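Local coordinates for protein G/U mismatch-specific DNA glycosylase (PDB 2C2Q) that is a single-chain member of the uracil-DNA glycosylase superfamily, folded around a central mixed beta sheet with helices packed against it, at residues A[7-11]-A[108-113]; A[17-21]-A[39-45]; A[25-29]-A[180-184]; A[48-53]-A[160-165]; A[138-142]-A[154-158]. The protein carries 1 engineered substitution. All coordinates share one frame; numbering follows the deposited sequence.

Contact 1 of 5, residues A[7-11]-A[108-113]; sequences VPDLT and RKVEHY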
# COMPACT_ATOMS: atom_id res chain seq x y z
N VAL A 7 14.93 -12.21 -5.04
CA VAL A 7 13.90 -11.12 -4.81
C VAL A 7 14.13 -10.06 -5.89
O VAL A 7 15.29 -9.79 -6.21
CB VAL A 7 13.97 -10.53 -3.33
CG1 VAL A 7 15.09 -9.48 -3.13
CG2 VAL A 7 12.63 -9.93 -2.92
N PRO A 8 13.09 -9.47 -6.46
CA PRO A 8 13.32 -8.41 -7.46
C PRO A 8 14.07 -7.23 -6.80
O PRO A 8 13.99 -7.07 -5.57
CB PRO A 8 11.91 -7.99 -7.87
CG PRO A 8 10.99 -9.10 -7.43
CD PRO A 8 11.65 -9.73 -6.25
N ASP A 9 14.84 -6.45 -7.57
CA ASP A 9 15.34 -5.17 -7.07
C ASP A 9 14.19 -4.14 -7.06
O ASP A 9 13.12 -4.45 -7.47
CB ASP A 9 16.53 -4.67 -7.89
CG ASP A 9 16.20 -4.45 -9.38
OD1 ASP A 9 15.06 -4.31 -9.77
OD2 ASP A 9 17.03 -4.44 -10.30
N LEU A 10 14.46 -2.94 -6.60
CA LEU A 10 13.37 -1.97 -6.40
C LEU A 10 12.74 -1.48 -7.72
O LEU A 10 11.59 -0.98 -7.72
CB LEU A 10 13.92 -0.79 -5.62
CG LEU A 10 14.26 -1.06 -4.18
CD1 LEU A 10 14.90 0.19 -3.52
CD2 LEU A 10 12.98 -1.48 -3.40
N THR A 11 13.49 -1.61 -8.83
CA THR A 11 12.95 -1.17 -10.15
C THR A 11 12.53 -2.33 -11.03
O THR A 11 12.14 -2.14 -12.17
CB THR A 11 14.00 -0.30 -10.92
OG1 THR A 11 15.11 -1.15 -11.31
CG2 THR A 11 14.64 0.83 -10.07
N ARG A 108 6.58 -12.57 -2.39
CA ARG A 108 8.05 -12.74 -2.26
C ARG A 108 8.74 -11.56 -1.59
O ARG A 108 9.63 -11.74 -0.77
CB ARG A 108 8.70 -13.00 -3.60
CG ARG A 108 8.31 -14.34 -4.17
CD ARG A 108 8.60 -14.51 -5.69
NE ARG A 108 9.97 -14.22 -6.09
CZ ARG A 108 10.32 -13.32 -7.02
NH1 ARG A 108 9.37 -12.62 -7.65
NH2 ARG A 108 11.61 -13.12 -7.31
N LYS A 109 8.32 -10.34 -1.94
CA LYS A 109 8.82 -9.17 -1.30
C LYS A 109 8.47 -9.14 0.21
O LYS A 109 9.25 -8.71 1.01
CB LYS A 109 8.28 -7.92 -2.02
CG LYS A 109 8.82 -7.75 -3.45
CD LYS A 109 7.98 -6.71 -4.22
CE LYS A 109 8.28 -6.79 -5.66
NZ LYS A 109 7.40 -5.84 -6.48
N VAL A 110 7.23 -9.50 0.56
CA VAL A 110 6.80 -9.43 1.93
C VAL A 110 7.63 -10.41 2.78
O VAL A 110 8.00 -10.09 3.90
CB VAL A 110 5.32 -9.72 2.05
CG1 VAL A 110 4.90 -9.82 3.51
CG2 VAL A 110 4.52 -8.58 1.39
N GLU A 111 7.91 -11.55 2.19
CA GLU A 111 8.66 -12.64 2.85
C GLU A 111 10.09 -12.18 3.08
O GLU A 111 10.70 -12.49 4.10
CB GLU A 111 8.67 -13.90 1.98
CG GLU A 111 9.62 -15.00 2.50
CD GLU A 111 9.42 -15.35 3.98
OE1 GLU A 111 8.25 -15.39 4.46
OE2 GLU A 111 10.43 -15.60 4.69
N HIS A 112 10.63 -11.50 2.08
CA HIS A 112 11.98 -10.98 2.15
C HIS A 112 12.13 -9.83 3.14
O HIS A 112 12.96 -9.88 4.07
CB HIS A 112 12.50 -10.61 0.74
CG HIS A 112 13.86 -10.00 0.78
ND1 HIS A 112 15.01 -10.76 0.91
CD2 HIS A 112 14.27 -8.71 0.82
CE1 HIS A 112 16.06 -9.96 0.98
NE2 HIS A 112 15.63 -8.71 0.91
N TYR A 113 11.31 -8.78 3.02
CA TYR A 113 11.46 -7.57 3.83
C TYR A 113 10.77 -7.61 5.20
O TYR A 113 11.10 -6.81 6.07
CB TYR A 113 10.90 -6.40 3.02
CG TYR A 113 11.71 -6.09 1.80
CD1 TYR A 113 12.99 -5.52 1.95
CD2 TYR A 113 11.21 -6.32 0.51
CE1 TYR A 113 13.76 -5.23 0.81
CE2 TYR A 113 11.98 -6.03 -0.62
CZ TYR A 113 13.22 -5.47 -0.45
OH TYR A 113 14.02 -5.15 -1.54
O HOH W 1 12.89 -5.70 -3.77

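Contact 2 of 5, residues A[17-21]-A[39-45]; sequences LVPDV and SARARAY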
# COMPACT_ATOMS: atom_id res chain seq x y z
N LEU A 17 7.22 0.59 -13.65
CA LEU A 17 6.90 1.94 -14.09
C LEU A 17 7.34 2.95 -13.05
O LEU A 17 7.82 4.03 -13.39
CB LEU A 17 5.40 2.09 -14.41
CG LEU A 17 4.76 1.08 -15.41
CD1 LEU A 17 3.35 1.42 -15.65
CD2 LEU A 17 5.58 1.04 -16.73
N VAL A 18 7.23 2.59 -11.75
CA VAL A 18 7.67 3.43 -10.65
C VAL A 18 8.37 2.47 -9.62
O VAL A 18 7.88 1.36 -9.49
CB VAL A 18 6.49 4.10 -9.93
CG1 VAL A 18 7.06 5.12 -8.95
CG2 VAL A 18 5.58 4.82 -11.01
N PRO A 19 9.52 2.85 -9.06
CA PRO A 19 10.23 1.98 -8.09
C PRO A 19 9.34 1.61 -6.89
O PRO A 19 8.50 2.42 -6.44
CB PRO A 19 11.39 2.84 -7.60
CG PRO A 19 11.70 3.73 -8.75
CD PRO A 19 10.29 4.10 -9.28
N ASP A 20 9.49 0.40 -6.43
CA ASP A 20 9.14 0.05 -5.03
C ASP A 20 9.89 0.88 -4.00
O ASP A 20 11.00 1.39 -4.27
CB ASP A 20 9.41 -1.40 -4.79
CG ASP A 20 8.35 -2.25 -5.42
OD1 ASP A 20 7.22 -1.75 -5.78
OD2 ASP A 20 8.60 -3.46 -5.63
N VAL A 21 9.26 1.09 -2.82
CA VAL A 21 9.97 1.65 -1.69
C VAL A 21 9.94 0.58 -0.61
O VAL A 21 8.92 0.40 0.11
CB VAL A 21 9.29 2.96 -1.20
CG1 VAL A 21 9.97 3.56 0.02
CG2 VAL A 21 9.17 3.96 -2.37
N SER A 39 0.13 8.93 -12.01
CA SER A 39 1.22 8.43 -11.13
C SER A 39 2.41 7.86 -11.95
O SER A 39 3.55 8.15 -11.66
CB SER A 39 0.67 7.39 -10.16
OG SER A 39 -0.24 8.06 -9.25
N ALA A 40 2.08 7.08 -12.95
CA ALA A 40 3.10 6.47 -13.84
C ALA A 40 3.89 7.57 -14.57
O ALA A 40 5.10 7.54 -14.64
CB ALA A 40 2.46 5.56 -14.81
N ARG A 41 3.18 8.55 -15.14
CA ARG A 41 3.85 9.67 -15.81
C ARG A 41 4.70 10.50 -14.91
O ARG A 41 5.81 10.85 -15.30
CB ARG A 41 2.84 10.53 -16.54
CG ARG A 41 2.25 9.76 -17.69
CD ARG A 41 1.53 10.63 -18.68
NE ARG A 41 0.56 11.51 -18.02
CZ ARG A 41 -0.67 11.14 -17.65
NH1 ARG A 41 -1.10 9.90 -17.86
NH2 ARG A 41 -1.46 12.03 -17.09
N ALA A 42 4.22 10.76 -13.68
CA ALA A 42 5.00 11.48 -12.68
C ALA A 42 6.12 10.60 -12.04
O ALA A 42 6.93 11.14 -11.31
CB ALA A 42 4.08 12.01 -11.58
N ARG A 43 6.11 9.29 -12.31
CA ARG A 43 7.02 8.36 -11.64
C ARG A 43 6.89 8.57 -10.12
O ARG A 43 7.86 8.78 -9.40
CB ARG A 43 8.51 8.57 -12.11
CG ARG A 43 8.70 8.00 -13.53
CD ARG A 43 10.14 8.11 -13.98
NE ARG A 43 10.30 8.02 -15.43
CZ ARG A 43 11.44 8.29 -16.10
NH1 ARG A 43 12.54 8.66 -15.46
NH2 ARG A 43 11.48 8.19 -17.43
N ALA A 44 5.66 8.51 -9.61
CA ALA A 44 5.42 8.69 -8.16
C ALA A 44 4.21 7.80 -7.75
O ALA A 44 3.79 6.91 -8.54
CB ALA A 44 5.17 10.21 -7.86
N TYR A 45 3.67 8.02 -6.54
CA TYR A 45 2.51 7.25 -6.07
C TYR A 45 1.40 8.22 -5.77
O TYR A 45 1.72 9.30 -5.27
CB TYR A 45 2.86 6.47 -4.80
CG TYR A 45 3.68 5.20 -5.04
CD1 TYR A 45 3.09 3.92 -5.01
CD2 TYR A 45 5.06 5.31 -5.32
CE1 TYR A 45 3.90 2.74 -5.22
CE2 TYR A 45 5.84 4.17 -5.54
CZ TYR A 45 5.24 2.89 -5.48
OH TYR A 45 6.02 1.75 -5.66
O HOH W 2 6.68 5.36 -15.47

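Contact 3 of 5, residues A[25-29]-A[180-184]; sequences GLTLV and VRELR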
# COMPACT_ATOMS: atom_id res chain seq x y z
N GLY A 25 12.85 -4.05 8.06
CA GLY A 25 12.56 -3.26 9.29
C GLY A 25 11.45 -2.22 9.21
O GLY A 25 11.34 -1.35 10.09
N LEU A 26 10.64 -2.23 8.15
CA LEU A 26 9.58 -1.24 8.03
C LEU A 26 8.40 -1.62 8.92
O LEU A 26 8.13 -2.78 9.08
CB LEU A 26 9.07 -1.10 6.59
CG LEU A 26 10.08 -0.41 5.61
CD1 LEU A 26 9.50 -0.71 4.19
CD2 LEU A 26 10.18 1.02 5.81
N THR A 27 7.76 -0.58 9.42
CA THR A 27 6.50 -0.76 10.18
C THR A 27 5.30 -1.10 9.27
O THR A 27 4.43 -1.95 9.61
CB THR A 27 6.22 0.46 11.06
OG1 THR A 27 7.36 0.72 11.93
CG2 THR A 27 5.09 0.09 12.03
N LEU A 28 5.23 -0.48 8.11
CA LEU A 28 4.02 -0.55 7.35
C LEU A 28 4.37 -0.41 5.85
O LEU A 28 5.02 0.56 5.49
CB LEU A 28 3.10 0.62 7.74
CG LEU A 28 1.91 0.97 6.77
CD1 LEU A 28 0.95 -0.23 6.66
CD2 LEU A 28 1.18 2.24 7.23
N VAL A 29 3.91 -1.36 5.06
CA VAL A 29 3.95 -1.16 3.61
C VAL A 29 2.52 -1.05 3.08
O VAL A 29 1.68 -1.94 3.31
CB VAL A 29 4.66 -2.34 2.95
CG1 VAL A 29 4.52 -2.34 1.40
CG2 VAL A 29 6.15 -2.44 3.41
N VAL A 180 0.35 1.89 14.00
CA VAL A 180 1.73 2.21 13.67
C VAL A 180 2.40 2.99 14.82
O VAL A 180 3.54 2.67 15.24
CB VAL A 180 1.83 2.97 12.30
CG1 VAL A 180 3.21 3.63 12.11
CG2 VAL A 180 1.50 2.02 11.19
N ARG A 181 1.70 4.01 15.33
CA ARG A 181 2.14 4.74 16.53
C ARG A 181 2.44 3.78 17.70
O ARG A 181 3.46 3.89 18.38
CB ARG A 181 1.01 5.68 16.92
CG ARG A 181 1.32 6.82 17.88
CD ARG A 181 0.28 7.98 17.70
NE ARG A 181 0.26 8.44 16.30
CZ ARG A 181 -0.76 8.33 15.42
NH1 ARG A 181 -1.96 7.81 15.74
NH2 ARG A 181 -0.59 8.77 14.17
N GLU A 182 1.53 2.85 17.92
CA GLU A 182 1.62 1.85 19.00
C GLU A 182 2.83 0.92 18.82
O GLU A 182 3.52 0.55 19.77
CB GLU A 182 0.36 1.03 18.95
CG GLU A 182 0.25 -0.14 19.89
CD GLU A 182 -1.12 -0.79 19.86
OE1 GLU A 182 -1.77 -0.89 20.94
OE2 GLU A 182 -1.58 -1.24 18.79
N LEU A 183 3.08 0.51 17.58
CA LEU A 183 4.24 -0.35 17.31
C LEU A 183 5.54 0.42 17.49
O LEU A 183 6.46 -0.08 18.13
CB LEU A 183 4.16 -0.93 15.89
CG LEU A 183 3.25 -2.14 15.75
CD1 LEU A 183 2.95 -2.38 14.26
CD2 LEU A 183 3.84 -3.40 16.44
N ARG A 184 5.64 1.60 16.89
CA ARG A 184 6.85 2.41 16.93
C ARG A 184 7.10 2.87 18.38
O ARG A 184 8.23 3.11 18.76
CB ARG A 184 6.77 3.58 15.93
CG ARG A 184 6.69 3.11 14.46
CD ARG A 184 6.72 4.23 13.42
NE ARG A 184 8.02 4.88 13.31
CZ ARG A 184 9.13 4.32 12.80
NH1 ARG A 184 9.15 3.05 12.36
NH2 ARG A 184 10.24 5.06 12.74

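Contact 4 of 5, residues A[48-53]-A[160-165]; sequences NPENKF and TSPLGH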
# COMPACT_ATOMS: atom_id res chain seq x y z
N ASN A 48 -2.51 11.64 -8.59
CA ASN A 48 -3.73 12.34 -9.02
C ASN A 48 -4.07 13.29 -7.88
O ASN A 48 -4.18 12.90 -6.72
CB ASN A 48 -4.86 11.35 -9.26
CG ASN A 48 -6.17 12.04 -9.63
OD1 ASN A 48 -6.47 13.12 -9.11
ND2 ASN A 48 -6.94 11.43 -10.50
N PRO A 49 -4.14 14.57 -8.21
CA PRO A 49 -4.26 15.58 -7.17
C PRO A 49 -5.56 15.45 -6.35
O PRO A 49 -5.60 15.98 -5.26
CB PRO A 49 -4.28 16.90 -7.94
CG PRO A 49 -3.72 16.58 -9.28
CD PRO A 49 -4.10 15.14 -9.58
N GLU A 50 -6.58 14.76 -6.86
CA GLU A 50 -7.85 14.53 -6.11
C GLU A 50 -7.83 13.20 -5.31
O GLU A 50 -8.81 12.85 -4.62
CB GLU A 50 -9.03 14.53 -7.06
CG GLU A 50 -9.19 15.87 -7.76
CD GLU A 50 -10.45 15.92 -8.60
OE1 GLU A 50 -10.55 15.14 -9.57
OE2 GLU A 50 -11.34 16.75 -8.28
N ASN A 51 -6.76 12.41 -5.47
CA ASN A 51 -6.61 11.20 -4.69
C ASN A 51 -6.27 11.63 -3.26
O ASN A 51 -5.38 12.46 -3.07
CB ASN A 51 -5.47 10.29 -5.25
CG ASN A 51 -5.49 8.94 -4.59
OD1 ASN A 51 -5.28 8.85 -3.37
ND2 ASN A 51 -5.79 7.87 -5.35
N LYS A 52 -6.97 11.08 -2.25
CA LYS A 52 -6.86 11.55 -0.84
C LYS A 52 -5.67 10.92 -0.08
O LYS A 52 -5.49 11.18 1.10
CB LYS A 52 -8.14 11.21 -0.02
CG LYS A 52 -9.42 11.71 -0.62
CD LYS A 52 -10.61 11.48 0.38
CE LYS A 52 -11.54 10.47 -0.22
NZ LYS A 52 -12.21 11.01 -1.41
N PHE A 53 -4.86 10.05 -0.74
CA PHE A 53 -3.87 9.29 0.01
C PHE A 53 -2.90 10.18 0.83
O PHE A 53 -2.73 9.90 2.04
CB PHE A 53 -3.04 8.49 -1.01
CG PHE A 53 -1.98 7.62 -0.37
CD1 PHE A 53 -2.27 6.35 0.12
CD2 PHE A 53 -0.63 8.05 -0.37
CE1 PHE A 53 -1.24 5.54 0.66
CE2 PHE A 53 0.36 7.24 0.18
CZ PHE A 53 0.07 6.02 0.69
N THR A 160 -8.66 5.68 -1.50
CA THR A 160 -8.56 7.12 -1.49
C THR A 160 -8.77 7.69 -2.90
O THR A 160 -8.59 8.88 -3.11
CB THR A 160 -7.21 7.57 -0.93
OG1 THR A 160 -6.16 6.93 -1.68
CG2 THR A 160 -7.04 7.10 0.55
N SER A 161 -9.09 6.83 -3.87
CA SER A 161 -9.29 7.28 -5.23
C SER A 161 -10.56 8.14 -5.34
O SER A 161 -11.49 7.93 -4.55
CB SER A 161 -9.25 6.06 -6.14
OG SER A 161 -10.48 5.99 -6.82
N PRO A 162 -10.57 9.12 -6.26
CA PRO A 162 -11.67 10.10 -6.33
C PRO A 162 -13.02 9.43 -6.54
O PRO A 162 -14.00 9.86 -5.92
CB PRO A 162 -11.27 11.02 -7.50
CG PRO A 162 -9.83 10.84 -7.67
CD PRO A 162 -9.51 9.42 -7.24
N LEU A 163 -13.04 8.37 -7.35
CA LEU A 163 -14.21 7.51 -7.59
C LEU A 163 -14.77 6.83 -6.32
O LEU A 163 -15.72 6.01 -6.41
CB LEU A 163 -13.81 6.38 -8.57
CG LEU A 163 -13.83 6.53 -10.10
CD1 LEU A 163 -12.52 6.02 -10.68
CD2 LEU A 163 -15.01 5.78 -10.77
N GLY A 164 -14.17 7.11 -5.15
CA GLY A 164 -14.57 6.40 -3.93
C GLY A 164 -14.89 7.33 -2.79
O GLY A 164 -15.04 6.86 -1.67
N HIS A 165 -15.00 8.64 -3.06
CA HIS A 165 -15.18 9.71 -2.05
C HIS A 165 -16.39 9.38 -1.13
O HIS A 165 -16.33 9.55 0.10
CB HIS A 165 -15.32 11.07 -2.79
CG HIS A 165 -15.47 12.26 -1.90
ND1 HIS A 165 -14.39 12.98 -1.41
CD2 HIS A 165 -16.57 12.91 -1.44
CE1 HIS A 165 -14.82 13.99 -0.68
NE2 HIS A 165 -16.14 13.97 -0.68
O HOH W 3 -12.04 7.89 -1.94

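Contact 5 of 5, residues A[138-142]-A[154-158]; sequences PYGPQ and LWVLP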
# COMPACT_ATOMS: atom_id res chain seq x y z
N PRO A 138 -13.73 -7.18 5.06
CA PRO A 138 -13.97 -6.01 5.90
C PRO A 138 -12.77 -5.06 5.81
O PRO A 138 -11.69 -5.51 5.44
CB PRO A 138 -14.11 -6.62 7.30
CG PRO A 138 -13.18 -7.80 7.26
CD PRO A 138 -13.37 -8.37 5.86
N TYR A 139 -12.97 -3.79 6.13
CA TYR A 139 -11.90 -2.83 6.33
C TYR A 139 -11.23 -3.06 7.69
O TYR A 139 -11.89 -3.48 8.65
CB TYR A 139 -12.46 -1.43 6.27
CG TYR A 139 -12.92 -1.03 4.88
CD1 TYR A 139 -12.03 -1.08 3.81
CD2 TYR A 139 -14.25 -0.65 4.63
CE1 TYR A 139 -12.42 -0.72 2.53
CE2 TYR A 139 -14.66 -0.28 3.34
CZ TYR A 139 -13.72 -0.31 2.30
OH TYR A 139 -14.08 0.04 1.02
N GLY A 140 -9.94 -2.74 7.80
CA GLY A 140 -9.20 -2.94 9.05
C GLY A 140 -8.33 -4.19 9.04
O GLY A 140 -8.09 -4.81 7.98
N PRO A 141 -7.88 -4.61 10.22
CA PRO A 141 -7.01 -5.75 10.29
C PRO A 141 -7.74 -6.94 9.83
O PRO A 141 -8.95 -7.05 10.08
CB PRO A 141 -6.66 -5.91 11.78
CG PRO A 141 -7.16 -4.79 12.43
CD PRO A 141 -8.16 -4.04 11.55
N GLN A 142 -7.04 -7.82 9.17
CA GLN A 142 -7.63 -9.05 8.73
C GLN A 142 -7.20 -10.16 9.67
O GLN A 142 -6.15 -10.06 10.30
CB GLN A 142 -7.19 -9.35 7.32
CG GLN A 142 -7.45 -8.19 6.35
CD GLN A 142 -8.96 -8.02 6.04
OE1 GLN A 142 -9.59 -8.91 5.44
NE2 GLN A 142 -9.51 -6.89 6.42
N LEU A 154 -2.09 -7.87 8.33
CA LEU A 154 -2.60 -7.54 6.98
C LEU A 154 -3.86 -6.70 7.17
O LEU A 154 -4.72 -7.01 8.01
CB LEU A 154 -2.90 -8.83 6.26
CG LEU A 154 -3.03 -9.04 4.75
CD1 LEU A 154 -2.95 -10.53 4.57
CD2 LEU A 154 -4.34 -8.48 4.17
N TRP A 155 -3.98 -5.62 6.41
CA TRP A 155 -5.04 -4.65 6.63
C TRP A 155 -5.62 -4.34 5.27
O TRP A 155 -4.92 -4.46 4.24
CB TRP A 155 -4.50 -3.34 7.24
CG TRP A 155 -4.25 -3.37 8.77
CD1 TRP A 155 -3.44 -4.22 9.46
CD2 TRP A 155 -4.84 -2.50 9.74
NE1 TRP A 155 -3.45 -3.92 10.81
CE2 TRP A 155 -4.32 -2.88 11.02
CE3 TRP A 155 -5.76 -1.44 9.68
CZ2 TRP A 155 -4.69 -2.23 12.22
CZ3 TRP A 155 -6.13 -0.78 10.88
CH2 TRP A 155 -5.61 -1.22 12.14
N VAL A 156 -6.89 -3.93 5.28
CA VAL A 156 -7.56 -3.54 4.02
C VAL A 156 -8.18 -2.19 4.27
O VAL A 156 -8.79 -1.96 5.33
CB VAL A 156 -8.60 -4.60 3.57
CG1 VAL A 156 -9.41 -4.10 2.35
CG2 VAL A 156 -7.93 -5.96 3.21
N LEU A 157 -7.94 -1.24 3.35
CA LEU A 157 -8.33 0.13 3.62
C LEU A 157 -9.26 0.64 2.55
O LEU A 157 -9.19 0.16 1.44
CB LEU A 157 -7.13 1.08 3.72
CG LEU A 157 -6.04 0.64 4.72
CD1 LEU A 157 -4.73 1.50 4.46
CD2 LEU A 157 -6.48 0.83 6.12
N PRO A 158 -10.16 1.59 2.90
CA PRO A 158 -11.05 2.20 1.88
C PRO A 158 -10.21 2.96 0.88
O PRO A 158 -9.34 3.74 1.27
CB PRO A 158 -11.92 3.17 2.71
CG PRO A 158 -11.91 2.58 4.14
CD PRO A 158 -10.42 2.13 4.25
O HOH W 4 -3.36 -9.86 9.90

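Contact 1 of 5, residues A[7-11]-A[108-113]
Val7 lies over the imidazole of His112. Its CG1 methyl stands 4.0 Å from the ring centroid and only 5° off the ring normal, which defines a CH-pi contact over the middle of one face. The second methyl reaches the root of the same side chain, with Val7 CG2 3.7 Å from His112 CB. The two side chains cross at about a right angle, and the valine meets the ring with one branch and the stem with the other. On the helix side, His112 has CG anti to its backbone N (chi1 177°), which carries the ring out towards the N-terminal loop. The imidazole turns its edge to Tyr113, with His112 CD2 3.4 Å above the centre of the phenol ring.

One helical turn earlier, Arg108 bends at chi3 and brings its guanidinium beside the proline: Arg108 NH2 comes to 3.6 Å from Pro8 CD, an oblique approach without a hydrogen bond. The extended Lys109 chain crosses Pro8 almost perpendicularly, and Lys109 CE touches Pro8 CG at 4.0 Å. The ammonium beyond it is engaged elsewhere, in a salt bridge to Asp20 and a hydrogen bond to Tyr16. Water 1 joins the segments, donating to Pro8 O and lying 2.6 Å from Tyr113 OH, in the plane of the tyrosine ring at its edge.

No direct hydrogen bond spans the two segments. The ordered N-terminal residues thus rest on helix 103-113 through aliphatic contacts with the sides of polar groups, and one water supplies the polar link in this surface contact.

Contact 2 of 5, residues A[17-21]-A[39-45]
Tyr45 reaches across to the main chain of Pro19, its hydroxyl donating to Pro19 O at an OH-to-O distance of 2.7 Å. Pro19 O lies at the edge of the phenol ring, in its plane, whereas the hydroxyl is tilted 33° from the carbonyl plane. Beside this bond, Val18 is wedged between ring and helix end. Val18 CG1, anti to its backbone N (chi1 -171°), lies 3.7 Å from Tyr45 CE2 and 3.6 Å from Arg43 C, while Val18 CG2 lies 3.7 Å from Ala44 O. Leu17 CD1 touches Ala40 CB more loosely, at 4.3 Å, and water 2 donates to both Leu17 O and Ala40 O.

In the second shell, Lys87 positions the loop by bonding both Val18 O and the Asp20 carboxylate, which Thr83 also holds. The ring of Tyr72 meets that of Tyr45, and an acetate ion, probably from the crystallisation medium, is bound about 3 Å from the Tyr45 side chain.

The helical segment ends where Arg43 takes a positive phi (53°) and two bonds return into the last turn, Ala44 N to Ser39 O and Arg43 N to Ala40 O: a Schellman motif terminating helix 37-42, against which the loop leading to strand 28-32 is laid.

Contact 3 of 5, residues A[25-29]-A[180-184]
Thr27 divides its side chain between two kinds of neighbour on helix 171-188. Its CG2 methyl is anti to the backbone N and points into the apolar side of the helix, at 4.0 Å from both Val180 CG1 and Leu183 CD1. OG1, on the other branch, accepts from Arg184: Arg184 NH1 to Thr27 OG1 is 3.0 Å with an N-H...O angle of 148°. The hydroxyl oxygen lies within 2° of the guanidinium plane and so meets the group at its edge.

A bend at chi3 (70°) folds the arginine back to reach this oxygen. On the way its aliphatic part passes the same atom, with Arg184 CG 3.5 Å from Thr27 OG1, and this chain lies along the outer margin of the contact. Thr27 and Leu183 run antiparallel alongside one another, whereas Thr27 and Val180 cross obliquely.

Leu28 extends the apolar side. Its CD2 lies 4.0 Å from Val180 CG2, and the two side chains cross at about a right angle. Val180 thus spreads its methyls, CG1 to the threonine and CG2 to the leucine. Both Val180 and Leu183 also pack on Ile117 of the neighbouring strand.

The pattern is that of a C-terminal helix laid on one face of the central sheet in an alpha/beta fold: aliphatic side chains meet the beginning of strand 28-32, with one arginine-threonine hydrogen bond beside them.

Contact 4 of 5, residues A[48-53]-A[160-165]
Asn48 approaches Pro162 with its amide, ND2 lying 4.1 Å from Pro162 CG. Its other amide atom, OD1, accepts from Glu50 N, an Asx turn that accompanies the type I turn running from Asn48 to Asn51. Glu50 then rests its stem on the same proline, with Glu50 CB 3.8 Å from Pro162 CG.

At Asn51 the contact becomes polar. CG is anti to the backbone N (chi1 -170°), which brings OD1 to two donors: Phe53 N at 2.9 Å from Asn51 OD1, in the carbonyl plane, and Thr160 OG1 at 2.7 Å from Asn51 OD1, tilted 21° from that plane. The first is a capping bond at the start of helix 53-59, so Thr160 grips the very oxygen that caps the helix. The partner segment follows strand 153-156, and its Ser161-Pro162-Leu163 sequence resembles the Ser-Pro-Leu loop that follows a sheet strand in uracil-DNA glycosylases.

Lys52 donates from its backbone N to Thr160 O at 2.9 Å. Its side chain bends at chi3 and chi4 and crosses His165 at about a right angle; Lys52 NZ donates to His165 ND1 at 2.9 Å, 23° out of the imidazole plane. Water 3 donates to Ser161 O and accepts a weak bond from the same ammonium.

Phe53 sets its CB 3.6 Å from Thr160 OG1, which lies at the edge of the phenyl ring, and this ring stacks with Tyr46.

Contact 5 of 5, residues A[138-142]-A[154-158]
Gly140 and Val156 form an antiparallel hydrogen-bonded pair, Gly140 N to Val156 O at 2.8 Å and Val156 N to Gly140 O at 3.1 Å, followed by the non-hydrogen-bonded pair of Pro141 with Trp155. This is a beta hairpin in which the short strand 140-141 forms the antiparallel edge of an otherwise parallel sheet. Gln142 N continues the ladder to Leu154 O.

Two proline rings meet aromatic faces. Pro141 and Trp155 run alongside each other in the same direction, and Pro141 CD stands 3.7 Å from the centroid of the indole six-membered ring of Trp155, 5° off its normal. The indole N-H turns aside to Glu153. Further along, Pro158 CG is 3.6 Å from the centroid of the Tyr139 ring, again over the face. Tyr139 CG lies beside its backbone N (chi1 -70°), a rotation that sends the ring along the strand to Pro158, with Val156 O in plane at the ring edge. Lys123 makes a cation-pi contact with this tyrosine.

Gly140 runs at a positive phi (101°), and its carbonyl is gripped twice. Val156 N comes from one face of the carbonyl plane; Gln142 NE2, 3.0 Å from Gly140 O, comes from the opposite face. A bend at chi2 curls the glutamine back to do this, laying its amide on Val156, where Gln142 CD touches Val156 CG2 at 3.6 Å. The same nitrogen makes a second bond within its own segment, Gln142 NE2 to Pro138 O, at 2.8 Å.

How the contacts relate
Contacts 2, 3 and 5 are buried, contact 4 is partly so, and contact 1 lies at the surface. Contacts 3 and 5 reach the same sheet by different means: a helix laid on it through aliphatic side chains in one, a backbone ladder with proline-aromatic faces in the other. Contacts 2 and 4 instead join loops and helix ends, one with a Schellman motif, the other with a shared capping oxygen. Contact 1 has no direct hydrogen bond across it, yet it is tied to contact 2 by the salt bridge of Lys109 with Asp20. Contacts 1 and 4 stand on opposite sides of the chain's centre, about 27 Å apart between centres.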